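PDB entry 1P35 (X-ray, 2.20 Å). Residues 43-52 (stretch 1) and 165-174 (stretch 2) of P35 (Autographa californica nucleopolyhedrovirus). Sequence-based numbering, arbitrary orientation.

Stretch 1, residues 43-52: LMMFNISGPI
Stretch 2, residues 165-174: VLSFEYNPIG

Residues 43-48 and 165-170 are both extended strands. Their N-to-C directions differ by 33°. Their axes come no closer than 11.0 Å, too far for backbone pairing, and side chains bridge the gap. Beyond Ile48 the backbones converge and pair antiparallel. Gly50 CA lies 4.1 Å from Pro172 CA, and Ile52 CA lies 4.1 Å from Tyr170 CA. Ile52 and Tyr170 form a non-hydrogen-bonded bridge with side chains on the same face.

Two backbone hydrogen bonds fix this register. Ile173 N donates to Ser49 O at 2.6 Å, and Asn171 N donates to Pro51 O at 3.0 Å. Between them, Gly50 CA makes a CA-H...O contact with Asn171 O at 3.2 Å. A CB on Gly50 would clash with that oxygen. Gly50 is fully extended (phi/psi -166/171).

Apolar side chains pack together away from water. Met44 (chi1 t, chi2 t, chi3 p) places CE 3.9 Å from Leu166 CD2 (chi1 p, chi2 91°). Phe168 (chi1 p, chi2 66°) meets Phe46 (chi1 p) and Ile48 (chi1 p, chi2 t) at its ring edge: Phe168 CE2 is 4.2 Å from Phe46 CZ, and Phe168 CZ is 4.0 Å from Ile48 CG2. From the paired end, Ile52 (chi1 m, chi2 t) covers one face, a CH-pi contact with Ile52 CD1 3.7 Å from the Phe168 ring centroid.

Ser49 OG (chi1 p) packs at the Tyr170 (chi1 p, chi2 -68°) ring edge, 3.4 Å from Tyr170 CE2.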

# COMPACT_ATOMS: atom_id res chain seq x y z
N LEU A 43 26.53 -9.86 7.45
CA LEU A 43 27.02 -10.36 6.17
C LEU A 43 26.02 -11.46 5.74
O LEU A 43 25.95 -12.52 6.37
CB LEU A 43 28.41 -10.98 6.31
CG LEU A 43 29.40 -10.16 7.16
CD1 LEU A 43 30.81 -10.71 7.06
CD2 LEU A 43 29.35 -8.71 6.69
N MET A 44 25.19 -11.17 4.74
CA MET A 44 24.26 -12.16 4.25
C MET A 44 24.81 -12.68 2.92
O MET A 44 25.14 -11.89 2.05
CB MET A 44 22.87 -11.56 4.05
CG MET A 44 21.91 -12.53 3.37
SD MET A 44 20.16 -12.04 3.28
CE MET A 44 20.19 -10.61 2.16
N MET A 45 24.92 -13.97 2.76
CA MET A 45 25.47 -14.48 1.51
C MET A 45 24.64 -15.56 0.96
O MET A 45 23.94 -16.24 1.70
CB MET A 45 26.88 -14.99 1.74
CG MET A 45 27.78 -14.02 2.56
SD MET A 45 29.47 -14.51 2.26
CE MET A 45 30.27 -13.77 3.76
N PHE A 46 24.67 -15.74 -0.35
CA PHE A 46 23.87 -16.84 -0.87
C PHE A 46 24.28 -17.12 -2.30
O PHE A 46 24.88 -16.28 -3.01
CB PHE A 46 22.36 -16.51 -0.74
CG PHE A 46 21.93 -15.21 -1.44
CD1 PHE A 46 21.72 -15.18 -2.83
CD2 PHE A 46 21.70 -14.03 -0.70
CE1 PHE A 46 21.30 -14.01 -3.49
CE2 PHE A 46 21.27 -12.84 -1.34
CZ PHE A 46 21.07 -12.84 -2.75
N ASN A 47 23.95 -18.32 -2.73
CA ASN A 47 24.28 -18.76 -4.06
C ASN A 47 23.38 -18.18 -5.15
O ASN A 47 22.18 -17.93 -4.92
CB ASN A 47 24.22 -20.30 -4.11
CG ASN A 47 25.38 -20.97 -3.39
OD1 ASN A 47 25.20 -21.99 -2.70
ND2 ASN A 47 26.57 -20.42 -3.56
N ILE A 48 23.99 -17.93 -6.30
CA ILE A 48 23.29 -17.47 -7.50
C ILE A 48 23.92 -18.26 -8.67
O ILE A 48 25.03 -18.78 -8.54
CB ILE A 48 23.37 -15.91 -7.69
CG1 ILE A 48 24.82 -15.42 -7.68
CG2 ILE A 48 22.51 -15.19 -6.61
CD1 ILE A 48 24.93 -13.92 -7.87
N SER A 49 23.22 -18.38 -9.79
CA SER A 49 23.74 -19.18 -10.90
C SER A 49 24.79 -18.48 -11.83
O SER A 49 25.28 -19.08 -12.76
CB SER A 49 22.58 -19.69 -11.74
OG SER A 49 21.82 -18.60 -12.24
N GLY A 50 25.12 -17.22 -11.55
CA GLY A 50 26.10 -16.54 -12.38
C GLY A 50 26.66 -15.23 -11.82
O GLY A 50 26.14 -14.70 -10.85
N PRO A 51 27.68 -14.67 -12.47
CA PRO A 51 28.28 -13.44 -11.96
C PRO A 51 27.37 -12.24 -11.98
O PRO A 51 26.60 -12.05 -12.91
CB PRO A 51 29.50 -13.26 -12.85
CG PRO A 51 28.92 -13.82 -14.28
CD PRO A 51 28.36 -15.11 -13.71
N ILE A 52 27.47 -11.45 -10.91
CA ILE A 52 26.70 -10.22 -10.80
C ILE A 52 27.28 -9.20 -11.78
O ILE A 52 28.48 -9.15 -12.01
CB ILE A 52 26.76 -9.65 -9.38
CG1 ILE A 52 25.90 -10.55 -8.46
CG2 ILE A 52 26.34 -8.21 -9.38
CD1 ILE A 52 25.87 -10.12 -7.01
N VAL A 165 16.83 -4.12 1.79
CA VAL A 165 16.59 -4.53 0.42
C VAL A 165 17.83 -4.54 -0.49
O VAL A 165 18.88 -3.97 -0.15
CB VAL A 165 15.47 -3.64 -0.19
CG1 VAL A 165 14.32 -3.47 0.83
CG2 VAL A 165 16.02 -2.21 -0.49
N LEU A 166 17.72 -5.26 -1.61
CA LEU A 166 18.82 -5.32 -2.57
C LEU A 166 18.24 -5.86 -3.84
O LEU A 166 17.21 -6.51 -3.81
CB LEU A 166 19.96 -6.22 -2.11
CG LEU A 166 19.71 -7.75 -2.05
CD1 LEU A 166 20.08 -8.41 -3.35
CD2 LEU A 166 20.59 -8.38 -0.98
N SER A 167 18.89 -5.53 -4.95
CA SER A 167 18.50 -6.04 -6.24
C SER A 167 19.69 -5.89 -7.18
O SER A 167 20.45 -4.96 -7.07
CB SER A 167 17.26 -5.31 -6.78
OG SER A 167 17.42 -3.90 -6.75
N PHE A 168 19.84 -6.82 -8.11
CA PHE A 168 20.96 -6.75 -9.01
C PHE A 168 20.70 -7.66 -10.21
O PHE A 168 19.83 -8.55 -10.15
CB PHE A 168 22.26 -7.13 -8.24
CG PHE A 168 22.26 -8.58 -7.71
CD1 PHE A 168 22.26 -9.66 -8.58
CD2 PHE A 168 22.18 -8.83 -6.34
CE1 PHE A 168 22.16 -11.00 -8.10
CE2 PHE A 168 22.09 -10.13 -5.84
CZ PHE A 168 22.07 -11.22 -6.73
N GLU A 169 21.40 -7.40 -11.32
CA GLU A 169 21.29 -8.26 -12.49
C GLU A 169 22.52 -9.15 -12.54
O GLU A 169 23.62 -8.76 -12.15
CB GLU A 169 21.22 -7.46 -13.78
CG GLU A 169 19.85 -6.93 -14.08
CD GLU A 169 19.84 -5.94 -15.21
OE1 GLU A 169 20.51 -6.21 -16.21
OE2 GLU A 169 19.16 -4.90 -15.10
N TYR A 170 22.32 -10.37 -12.99
CA TYR A 170 23.44 -11.28 -13.12
C TYR A 170 23.29 -12.07 -14.43
O TYR A 170 22.22 -12.05 -15.10
CB TYR A 170 23.53 -12.21 -11.90
CG TYR A 170 22.31 -13.10 -11.70
CD1 TYR A 170 21.08 -12.57 -11.35
CD2 TYR A 170 22.40 -14.49 -11.86
CE1 TYR A 170 19.95 -13.41 -11.17
CE2 TYR A 170 21.28 -15.33 -11.68
CZ TYR A 170 20.08 -14.79 -11.35
OH TYR A 170 18.97 -15.60 -11.39
N ASN A 171 24.37 -12.76 -14.80
CA ASN A 171 24.45 -13.57 -16.02
C ASN A 171 24.53 -15.06 -15.64
O ASN A 171 25.60 -15.58 -15.39
CB ASN A 171 25.67 -13.12 -16.79
CG ASN A 171 25.55 -11.69 -17.20
OD1 ASN A 171 26.34 -10.83 -16.81
ND2 ASN A 171 24.49 -11.40 -17.98
N PRO A 172 23.40 -15.76 -15.68
CA PRO A 172 23.27 -17.19 -15.33
C PRO A 172 24.22 -18.11 -16.09
O PRO A 172 24.36 -18.01 -17.31
CB PRO A 172 21.81 -17.51 -15.67
CG PRO A 172 21.14 -16.14 -15.66
CD PRO A 172 22.15 -15.26 -16.29
N ILE A 173 24.92 -18.98 -15.37
CA ILE A 173 25.76 -19.91 -16.10
C ILE A 173 24.80 -21.08 -16.45
O ILE A 173 24.01 -21.54 -15.63
CB ILE A 173 26.96 -20.43 -15.24
CG1 ILE A 173 28.01 -19.32 -14.96
CG2 ILE A 173 27.55 -21.62 -15.90
CD1 ILE A 173 28.33 -18.31 -16.16
N GLY A 174 24.82 -21.50 -17.71
CA GLY A 174 24.01 -22.62 -18.17
C GLY A 174 22.53 -22.85 -17.95
O GLY A 174 22.15 -23.97 -17.59